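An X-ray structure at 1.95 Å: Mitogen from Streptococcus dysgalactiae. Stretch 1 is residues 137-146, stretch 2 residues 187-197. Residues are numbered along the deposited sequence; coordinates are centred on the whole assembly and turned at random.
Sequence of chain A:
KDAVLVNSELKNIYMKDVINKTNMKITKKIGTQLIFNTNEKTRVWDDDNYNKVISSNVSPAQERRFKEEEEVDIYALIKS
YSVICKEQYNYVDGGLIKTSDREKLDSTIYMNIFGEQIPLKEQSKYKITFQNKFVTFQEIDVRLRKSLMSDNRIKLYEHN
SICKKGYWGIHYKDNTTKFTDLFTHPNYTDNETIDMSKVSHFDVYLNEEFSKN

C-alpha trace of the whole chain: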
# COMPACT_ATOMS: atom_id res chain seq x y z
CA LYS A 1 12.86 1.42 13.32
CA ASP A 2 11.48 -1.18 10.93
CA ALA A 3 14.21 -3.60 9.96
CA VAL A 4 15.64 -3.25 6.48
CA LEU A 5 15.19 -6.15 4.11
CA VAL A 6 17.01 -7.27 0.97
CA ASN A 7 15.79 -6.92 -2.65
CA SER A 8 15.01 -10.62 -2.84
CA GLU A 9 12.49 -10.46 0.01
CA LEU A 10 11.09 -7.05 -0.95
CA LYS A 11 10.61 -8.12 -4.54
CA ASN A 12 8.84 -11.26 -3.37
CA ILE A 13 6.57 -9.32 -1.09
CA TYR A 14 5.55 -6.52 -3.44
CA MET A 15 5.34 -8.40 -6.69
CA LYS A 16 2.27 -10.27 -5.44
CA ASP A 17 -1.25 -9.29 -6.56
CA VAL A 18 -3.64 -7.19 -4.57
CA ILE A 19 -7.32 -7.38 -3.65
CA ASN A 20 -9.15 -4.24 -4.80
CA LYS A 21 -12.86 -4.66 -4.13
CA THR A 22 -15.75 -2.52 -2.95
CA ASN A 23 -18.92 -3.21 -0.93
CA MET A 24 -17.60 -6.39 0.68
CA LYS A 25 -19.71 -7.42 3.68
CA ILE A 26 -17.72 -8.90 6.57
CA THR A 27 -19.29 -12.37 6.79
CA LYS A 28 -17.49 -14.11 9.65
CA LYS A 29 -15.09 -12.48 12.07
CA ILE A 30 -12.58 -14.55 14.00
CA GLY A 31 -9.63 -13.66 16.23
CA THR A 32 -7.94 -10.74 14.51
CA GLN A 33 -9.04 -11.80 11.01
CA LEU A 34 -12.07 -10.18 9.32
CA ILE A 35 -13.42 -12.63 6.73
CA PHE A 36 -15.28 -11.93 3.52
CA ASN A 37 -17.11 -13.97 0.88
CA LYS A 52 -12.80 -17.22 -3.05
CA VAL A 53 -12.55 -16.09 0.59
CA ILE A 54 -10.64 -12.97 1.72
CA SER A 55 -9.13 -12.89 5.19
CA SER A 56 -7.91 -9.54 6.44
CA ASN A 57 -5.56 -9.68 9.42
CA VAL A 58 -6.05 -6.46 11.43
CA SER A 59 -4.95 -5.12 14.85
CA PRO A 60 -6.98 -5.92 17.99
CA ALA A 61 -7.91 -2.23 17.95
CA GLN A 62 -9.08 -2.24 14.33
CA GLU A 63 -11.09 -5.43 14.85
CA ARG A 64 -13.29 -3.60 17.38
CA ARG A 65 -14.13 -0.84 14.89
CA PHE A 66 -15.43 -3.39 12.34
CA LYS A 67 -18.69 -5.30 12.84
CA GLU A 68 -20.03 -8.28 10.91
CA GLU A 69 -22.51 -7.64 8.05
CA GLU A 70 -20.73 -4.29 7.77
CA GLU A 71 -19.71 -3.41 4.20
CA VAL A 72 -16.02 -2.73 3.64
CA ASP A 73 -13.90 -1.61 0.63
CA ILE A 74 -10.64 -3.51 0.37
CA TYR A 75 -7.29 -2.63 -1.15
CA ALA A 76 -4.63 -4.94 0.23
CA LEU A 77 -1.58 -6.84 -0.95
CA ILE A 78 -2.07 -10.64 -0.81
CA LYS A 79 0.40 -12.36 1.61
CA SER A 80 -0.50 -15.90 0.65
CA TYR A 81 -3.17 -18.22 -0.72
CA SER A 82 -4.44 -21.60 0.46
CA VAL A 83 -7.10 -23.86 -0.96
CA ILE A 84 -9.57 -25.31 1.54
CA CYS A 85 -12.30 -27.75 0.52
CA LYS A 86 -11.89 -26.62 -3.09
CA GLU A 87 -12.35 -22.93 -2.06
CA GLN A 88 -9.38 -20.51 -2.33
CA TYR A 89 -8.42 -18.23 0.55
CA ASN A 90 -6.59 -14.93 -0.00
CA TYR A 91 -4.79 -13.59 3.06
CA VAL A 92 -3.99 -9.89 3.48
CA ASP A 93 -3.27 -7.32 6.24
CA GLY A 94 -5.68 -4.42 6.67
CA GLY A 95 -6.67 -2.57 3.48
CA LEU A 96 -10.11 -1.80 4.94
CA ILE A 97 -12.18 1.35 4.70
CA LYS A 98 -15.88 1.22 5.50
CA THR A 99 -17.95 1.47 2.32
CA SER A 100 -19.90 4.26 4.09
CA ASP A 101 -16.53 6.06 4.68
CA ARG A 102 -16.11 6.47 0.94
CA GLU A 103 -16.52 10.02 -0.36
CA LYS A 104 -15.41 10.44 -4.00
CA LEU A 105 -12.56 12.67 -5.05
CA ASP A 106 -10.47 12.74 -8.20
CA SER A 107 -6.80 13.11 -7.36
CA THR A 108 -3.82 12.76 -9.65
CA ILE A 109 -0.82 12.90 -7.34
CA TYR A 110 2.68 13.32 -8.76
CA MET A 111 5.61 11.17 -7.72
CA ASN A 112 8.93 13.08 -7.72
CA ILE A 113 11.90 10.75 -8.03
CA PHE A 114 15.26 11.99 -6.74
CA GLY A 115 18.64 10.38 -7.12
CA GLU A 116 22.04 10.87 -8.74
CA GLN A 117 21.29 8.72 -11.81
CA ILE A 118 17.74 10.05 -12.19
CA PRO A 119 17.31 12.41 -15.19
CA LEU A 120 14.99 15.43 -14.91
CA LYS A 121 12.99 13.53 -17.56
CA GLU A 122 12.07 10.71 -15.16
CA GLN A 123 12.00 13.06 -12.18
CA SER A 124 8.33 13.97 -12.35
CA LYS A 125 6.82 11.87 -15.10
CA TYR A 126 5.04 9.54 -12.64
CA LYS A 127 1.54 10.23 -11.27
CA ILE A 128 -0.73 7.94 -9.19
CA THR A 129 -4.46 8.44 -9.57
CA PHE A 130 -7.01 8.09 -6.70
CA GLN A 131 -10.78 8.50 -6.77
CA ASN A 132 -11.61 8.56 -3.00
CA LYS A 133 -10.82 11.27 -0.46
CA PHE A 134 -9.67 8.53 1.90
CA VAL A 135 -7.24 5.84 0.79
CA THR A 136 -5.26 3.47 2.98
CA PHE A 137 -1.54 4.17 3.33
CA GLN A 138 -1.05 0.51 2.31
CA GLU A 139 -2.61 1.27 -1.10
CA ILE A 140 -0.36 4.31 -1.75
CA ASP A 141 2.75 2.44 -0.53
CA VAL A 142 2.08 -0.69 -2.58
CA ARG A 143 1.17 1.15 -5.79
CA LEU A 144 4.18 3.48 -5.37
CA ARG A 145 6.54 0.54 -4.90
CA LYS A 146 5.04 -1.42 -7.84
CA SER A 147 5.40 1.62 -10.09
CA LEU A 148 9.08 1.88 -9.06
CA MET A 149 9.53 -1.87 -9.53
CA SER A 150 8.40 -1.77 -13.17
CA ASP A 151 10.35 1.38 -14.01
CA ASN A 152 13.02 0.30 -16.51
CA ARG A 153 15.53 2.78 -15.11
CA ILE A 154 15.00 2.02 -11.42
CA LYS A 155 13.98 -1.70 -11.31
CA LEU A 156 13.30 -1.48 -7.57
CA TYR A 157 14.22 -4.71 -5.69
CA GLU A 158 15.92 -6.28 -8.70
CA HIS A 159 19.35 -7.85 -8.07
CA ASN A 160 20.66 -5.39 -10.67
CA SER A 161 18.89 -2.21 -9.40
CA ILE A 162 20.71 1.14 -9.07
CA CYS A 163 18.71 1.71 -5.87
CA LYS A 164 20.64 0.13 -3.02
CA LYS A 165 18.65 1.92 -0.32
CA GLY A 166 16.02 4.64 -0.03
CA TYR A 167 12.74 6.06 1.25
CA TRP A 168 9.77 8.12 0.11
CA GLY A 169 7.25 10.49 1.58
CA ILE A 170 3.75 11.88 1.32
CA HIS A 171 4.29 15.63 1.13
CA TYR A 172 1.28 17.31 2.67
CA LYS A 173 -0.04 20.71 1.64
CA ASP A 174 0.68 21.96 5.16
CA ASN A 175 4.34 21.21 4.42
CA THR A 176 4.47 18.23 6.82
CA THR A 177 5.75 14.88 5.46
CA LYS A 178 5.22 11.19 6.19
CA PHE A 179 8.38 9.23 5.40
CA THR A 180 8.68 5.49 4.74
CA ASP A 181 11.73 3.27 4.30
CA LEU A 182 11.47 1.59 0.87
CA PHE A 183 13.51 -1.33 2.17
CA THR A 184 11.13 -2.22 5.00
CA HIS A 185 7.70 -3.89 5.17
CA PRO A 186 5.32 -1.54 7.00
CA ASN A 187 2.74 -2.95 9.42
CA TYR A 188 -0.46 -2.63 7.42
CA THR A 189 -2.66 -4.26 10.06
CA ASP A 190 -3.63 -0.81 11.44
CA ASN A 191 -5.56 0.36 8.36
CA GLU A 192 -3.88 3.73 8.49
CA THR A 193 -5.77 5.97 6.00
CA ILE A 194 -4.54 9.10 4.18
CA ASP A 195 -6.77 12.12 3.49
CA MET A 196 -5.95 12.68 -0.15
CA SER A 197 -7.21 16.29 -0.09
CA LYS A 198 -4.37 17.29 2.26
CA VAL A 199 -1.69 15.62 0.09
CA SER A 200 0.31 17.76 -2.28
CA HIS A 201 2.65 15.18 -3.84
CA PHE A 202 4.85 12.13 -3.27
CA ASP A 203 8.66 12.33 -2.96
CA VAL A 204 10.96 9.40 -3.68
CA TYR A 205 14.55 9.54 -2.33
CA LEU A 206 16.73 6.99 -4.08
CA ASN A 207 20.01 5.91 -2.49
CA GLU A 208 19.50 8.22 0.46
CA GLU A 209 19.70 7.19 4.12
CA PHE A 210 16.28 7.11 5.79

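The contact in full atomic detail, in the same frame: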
# COMPACT_ATOMS: atom_id res chain seq x y z
N PHE A 137 -2.95 3.93 3.58
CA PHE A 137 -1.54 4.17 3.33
C PHE A 137 -0.99 2.93 2.60
O PHE A 137 -0.12 3.05 1.73
CB PHE A 137 -0.80 4.37 4.66
CG PHE A 137 0.71 4.32 4.52
CD1 PHE A 137 1.40 5.37 3.93
CD2 PHE A 137 1.42 3.20 4.94
CE1 PHE A 137 2.77 5.29 3.76
CE2 PHE A 137 2.81 3.12 4.76
CZ PHE A 137 3.47 4.17 4.17
N GLN A 138 -1.49 1.74 2.95
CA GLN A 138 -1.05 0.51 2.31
C GLN A 138 -1.20 0.58 0.80
O GLN A 138 -0.31 0.14 0.06
CB GLN A 138 -1.82 -0.70 2.82
CG GLN A 138 -1.46 -1.94 2.01
CD GLN A 138 -2.13 -3.21 2.49
OE1 GLN A 138 -1.83 -4.30 2.01
NE2 GLN A 138 -3.04 -3.08 3.45
N GLU A 139 -2.34 1.14 0.33
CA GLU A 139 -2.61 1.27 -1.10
C GLU A 139 -1.58 2.18 -1.78
O GLU A 139 -1.03 1.83 -2.82
CB GLU A 139 -4.00 1.84 -1.36
CG GLU A 139 -4.25 2.04 -2.87
CD GLU A 139 -5.59 2.64 -3.22
OE1 GLU A 139 -6.56 2.45 -2.46
OE2 GLU A 139 -5.68 3.29 -4.27
N ILE A 140 -1.36 3.37 -1.21
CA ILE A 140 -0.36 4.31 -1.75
C ILE A 140 1.02 3.64 -1.77
O ILE A 140 1.70 3.65 -2.80
CB ILE A 140 -0.23 5.56 -0.86
CG1 ILE A 140 -1.57 6.30 -0.81
CG2 ILE A 140 0.88 6.45 -1.39
CD1 ILE A 140 -1.54 7.53 0.09
N ASP A 141 1.43 3.05 -0.64
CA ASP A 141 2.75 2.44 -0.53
C ASP A 141 2.97 1.33 -1.54
O ASP A 141 4.00 1.31 -2.22
CB ASP A 141 2.95 1.92 0.91
CG ASP A 141 4.41 1.59 1.21
OD1 ASP A 141 5.30 2.32 0.73
OD2 ASP A 141 4.67 0.62 1.95
N VAL A 142 2.01 0.42 -1.64
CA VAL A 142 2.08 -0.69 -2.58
C VAL A 142 2.06 -0.25 -4.05
O VAL A 142 2.81 -0.77 -4.86
CB VAL A 142 0.91 -1.69 -2.35
CG1 VAL A 142 0.80 -2.68 -3.53
CG2 VAL A 142 1.12 -2.42 -1.00
N ARG A 143 1.20 0.69 -4.41
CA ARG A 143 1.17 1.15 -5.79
C ARG A 143 2.46 1.94 -6.12
O ARG A 143 3.01 1.85 -7.24
CB ARG A 143 -0.08 2.02 -6.01
CG ARG A 143 -1.40 1.27 -5.86
CD ARG A 143 -2.60 2.20 -6.06
NE ARG A 143 -2.64 2.77 -7.40
CZ ARG A 143 -3.51 3.70 -7.79
NH1 ARG A 143 -4.39 4.17 -6.94
NH2 ARG A 143 -3.49 4.17 -9.03
N LEU A 144 2.97 2.70 -5.15
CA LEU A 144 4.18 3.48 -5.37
C LEU A 144 5.35 2.55 -5.58
O LEU A 144 6.18 2.78 -6.47
CB LEU A 144 4.46 4.43 -4.19
CG LEU A 144 5.70 5.34 -4.35
CD1 LEU A 144 5.46 6.67 -3.66
CD2 LEU A 144 6.92 4.64 -3.79
N ARG A 145 5.43 1.50 -4.77
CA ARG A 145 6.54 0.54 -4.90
C ARG A 145 6.45 -0.22 -6.22
O ARG A 145 7.46 -0.37 -6.90
CB ARG A 145 6.55 -0.45 -3.72
CG ARG A 145 6.96 0.19 -2.42
CD ARG A 145 6.84 -0.77 -1.26
NE ARG A 145 6.93 -0.07 0.02
CZ ARG A 145 7.81 -0.35 0.97
NH1 ARG A 145 8.71 -1.31 0.81
NH2 ARG A 145 7.78 0.33 2.10
N LYS A 146 5.25 -0.68 -6.59
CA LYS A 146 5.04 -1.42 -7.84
C LYS A 146 5.40 -0.57 -9.06
O LYS A 146 5.97 -1.06 -10.03
CB LYS A 146 3.60 -1.92 -7.92
CG LYS A 146 3.34 -3.19 -7.12
CD LYS A 146 1.85 -3.59 -7.18
CE LYS A 146 1.54 -4.89 -6.45
NZ LYS A 146 1.96 -6.08 -7.22
N ASN A 187 3.78 -2.17 8.76
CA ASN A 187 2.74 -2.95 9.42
C ASN A 187 1.42 -2.38 8.93
O ASN A 187 0.97 -1.32 9.37
CB ASN A 187 2.80 -2.77 10.93
CG ASN A 187 1.77 -3.61 11.66
OD1 ASN A 187 0.89 -4.21 11.03
ND2 ASN A 187 1.87 -3.67 12.98
N TYR A 188 0.79 -3.10 8.01
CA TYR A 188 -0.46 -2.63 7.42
C TYR A 188 -1.71 -3.05 8.21
O TYR A 188 -2.83 -2.68 7.86
CB TYR A 188 -0.59 -3.12 5.97
CG TYR A 188 0.54 -2.74 5.04
CD1 TYR A 188 0.97 -1.42 4.93
CD2 TYR A 188 1.10 -3.69 4.18
CE1 TYR A 188 1.94 -1.06 3.99
CE2 TYR A 188 2.06 -3.35 3.25
CZ TYR A 188 2.48 -2.03 3.15
OH TYR A 188 3.41 -1.69 2.18
N THR A 189 -1.52 -3.81 9.28
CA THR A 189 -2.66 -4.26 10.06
C THR A 189 -3.47 -3.13 10.74
O THR A 189 -4.60 -3.35 11.18
CB THR A 189 -2.22 -5.33 11.11
OG1 THR A 189 -1.17 -4.79 11.93
CG2 THR A 189 -1.71 -6.59 10.42
N ASP A 190 -2.91 -1.92 10.81
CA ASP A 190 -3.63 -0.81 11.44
C ASP A 190 -4.57 0.01 10.56
O ASP A 190 -5.19 0.95 11.03
CB ASP A 190 -2.67 0.14 12.16
CG ASP A 190 -1.47 0.51 11.32
OD1 ASP A 190 -1.66 1.03 10.20
OD2 ASP A 190 -0.34 0.26 11.80
N ASN A 191 -4.68 -0.35 9.28
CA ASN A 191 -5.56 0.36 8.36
C ASN A 191 -5.37 1.84 8.39
O ASN A 191 -6.34 2.57 8.34
CB ASN A 191 -7.02 0.08 8.68
CG ASN A 191 -7.45 -1.28 8.26
OD1 ASN A 191 -7.27 -1.65 7.11
ND2 ASN A 191 -8.04 -2.04 9.19
N GLU A 192 -4.13 2.29 8.48
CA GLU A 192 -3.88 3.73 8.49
C GLU A 192 -4.46 4.24 7.17
O GLU A 192 -4.28 3.59 6.15
CB GLU A 192 -2.37 3.99 8.54
CG GLU A 192 -1.99 5.32 9.16
CD GLU A 192 -0.53 5.73 8.92
OE1 GLU A 192 0.35 4.82 8.83
OE2 GLU A 192 -0.27 6.96 8.83
N THR A 193 -5.18 5.36 7.21
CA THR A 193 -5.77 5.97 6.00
C THR A 193 -5.23 7.40 5.76
O THR A 193 -4.96 8.14 6.71
CB THR A 193 -7.31 6.03 6.07
OG1 THR A 193 -7.70 6.65 7.31
CG2 THR A 193 -7.92 4.65 6.01
N ILE A 194 -5.07 7.79 4.50
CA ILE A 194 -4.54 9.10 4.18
C ILE A 194 -5.67 9.95 3.61
O ILE A 194 -6.48 9.46 2.84
CB ILE A 194 -3.41 8.98 3.11
CG1 ILE A 194 -2.33 8.01 3.60
CG2 ILE A 194 -2.76 10.36 2.82
CD1 ILE A 194 -1.56 8.49 4.82
N ASP A 195 -5.74 11.21 4.01
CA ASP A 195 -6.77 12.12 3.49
C ASP A 195 -6.13 12.68 2.24
O ASP A 195 -5.24 13.52 2.32
CB ASP A 195 -7.04 13.27 4.46
CG ASP A 195 -8.23 14.14 4.04
OD1 ASP A 195 -8.49 14.29 2.82
OD2 ASP A 195 -8.89 14.69 4.96
N MET A 196 -6.59 12.23 1.07
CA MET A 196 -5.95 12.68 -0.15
C MET A 196 -6.03 14.18 -0.43
O MET A 196 -5.15 14.72 -1.11
CB MET A 196 -6.48 11.86 -1.34
CG MET A 196 -6.14 10.36 -1.28
SD MET A 196 -4.39 10.01 -0.95
CE MET A 196 -3.62 10.65 -2.40
N SER A 197 -7.04 14.84 0.12
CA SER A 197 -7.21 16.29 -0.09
C SER A 197 -6.11 17.12 0.57
O SER A 197 -5.87 18.25 0.16
CB SER A 197 -8.60 16.78 0.38
OG SER A 197 -8.77 16.65 1.78
O HOH W 1 -3.87 -1.42 5.56
O HOH W 2 -2.75 1.28 5.71

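Contact between helix 137-146 and the segment 187-197, which runs from a loop through the short strand 193-195 into a 3-10 segment. Helix and strand cross almost at right angles (89°), their axes 7.8 Å apart at closest approach, and 470 Å² of surface is buried, both sides summed. The first helical residues meet the strand and the loop before it, while Y188 reaches along the helix past D141 and V142 to R145, whose NE lies 4.4 Å from Y188 OH.

Two direct hydrogen bonds join the stretches. In the first, the backbone N of F137 donates to the carbonyl O of E192 at 2.9 Å, with a nearly straight N-H...O angle of 167°. At the start of a helix a backbone NH can lack an acceptor within the helix; here the loop carbonyl supplies one. That carbonyl serves twice, because water 2 donates to E192 O at 2.8 Å and accepts from Q138 N at 3.1 Å. Two successive helical NH groups are thus satisfied by one acceptor, one directly and one through water.

The second bond is between side chains: Y188 OH donates to D141 OD2 at 2.6 Å, with the carboxylate oxygen near the plane of the ring. D141 is buried, and its charge is met within the helix by R145, whose NE donates to D141 OD1 at 3.0 Å (168°) in a salt bridge. R145 NH2 adds weak bonds to D141 OD1 at 3.5 Å and D141 OD2 at 3.1 Å. The carboxylate, one turn before the arginine, therefore links it to the tyrosine hydroxyl.

Y188, with 131 Å² covered, is the largest single contributor. Its CA-to-CB bond points toward the helix, and chi1 in the m well helps carry the ring beside it. The extended Q138 side chain (chi1 and chi2 both t) lies over one face: its CG sits 3.7 Å from the centroid of the Y188 ring, 9° off the normal, a CH-pi contact. The aliphatic part of glutamine suits this place, while its amide keeps its polar partners. Q138 NE2 donates to water 1 at 2.8 Å, and water 1 donates to Y188 O at 2.8 Å; Q138 OE1 is bonded elsewhere in the structure. F137 CE2 approaches Y188 CE1 at 4.3 Å, at the edge of the tyrosine ring, and V142 CG2 lies 4.4 Å from Y188 CZ.

The remaining contact is largely apolar. I140 and I194 point toward the opposing stretches and meet at 3.6 Å (I140 CD1 to I194 CG1). M196 starts sideways, but its side-chain end comes nearer, placing SD 3.9 Å from I140 CD1. F137 CB packs 4.1 Å from I194 CG1. These buried side chains need no polar partners. E192, partly exposed, lays CB 4.2 Å from F137 CB, while both its carboxylate oxygens are bonded elsewhere. E139 faces away, with OE2 accepting from R143 NH1 at 3.1 Å in a salt bridge outside the contact.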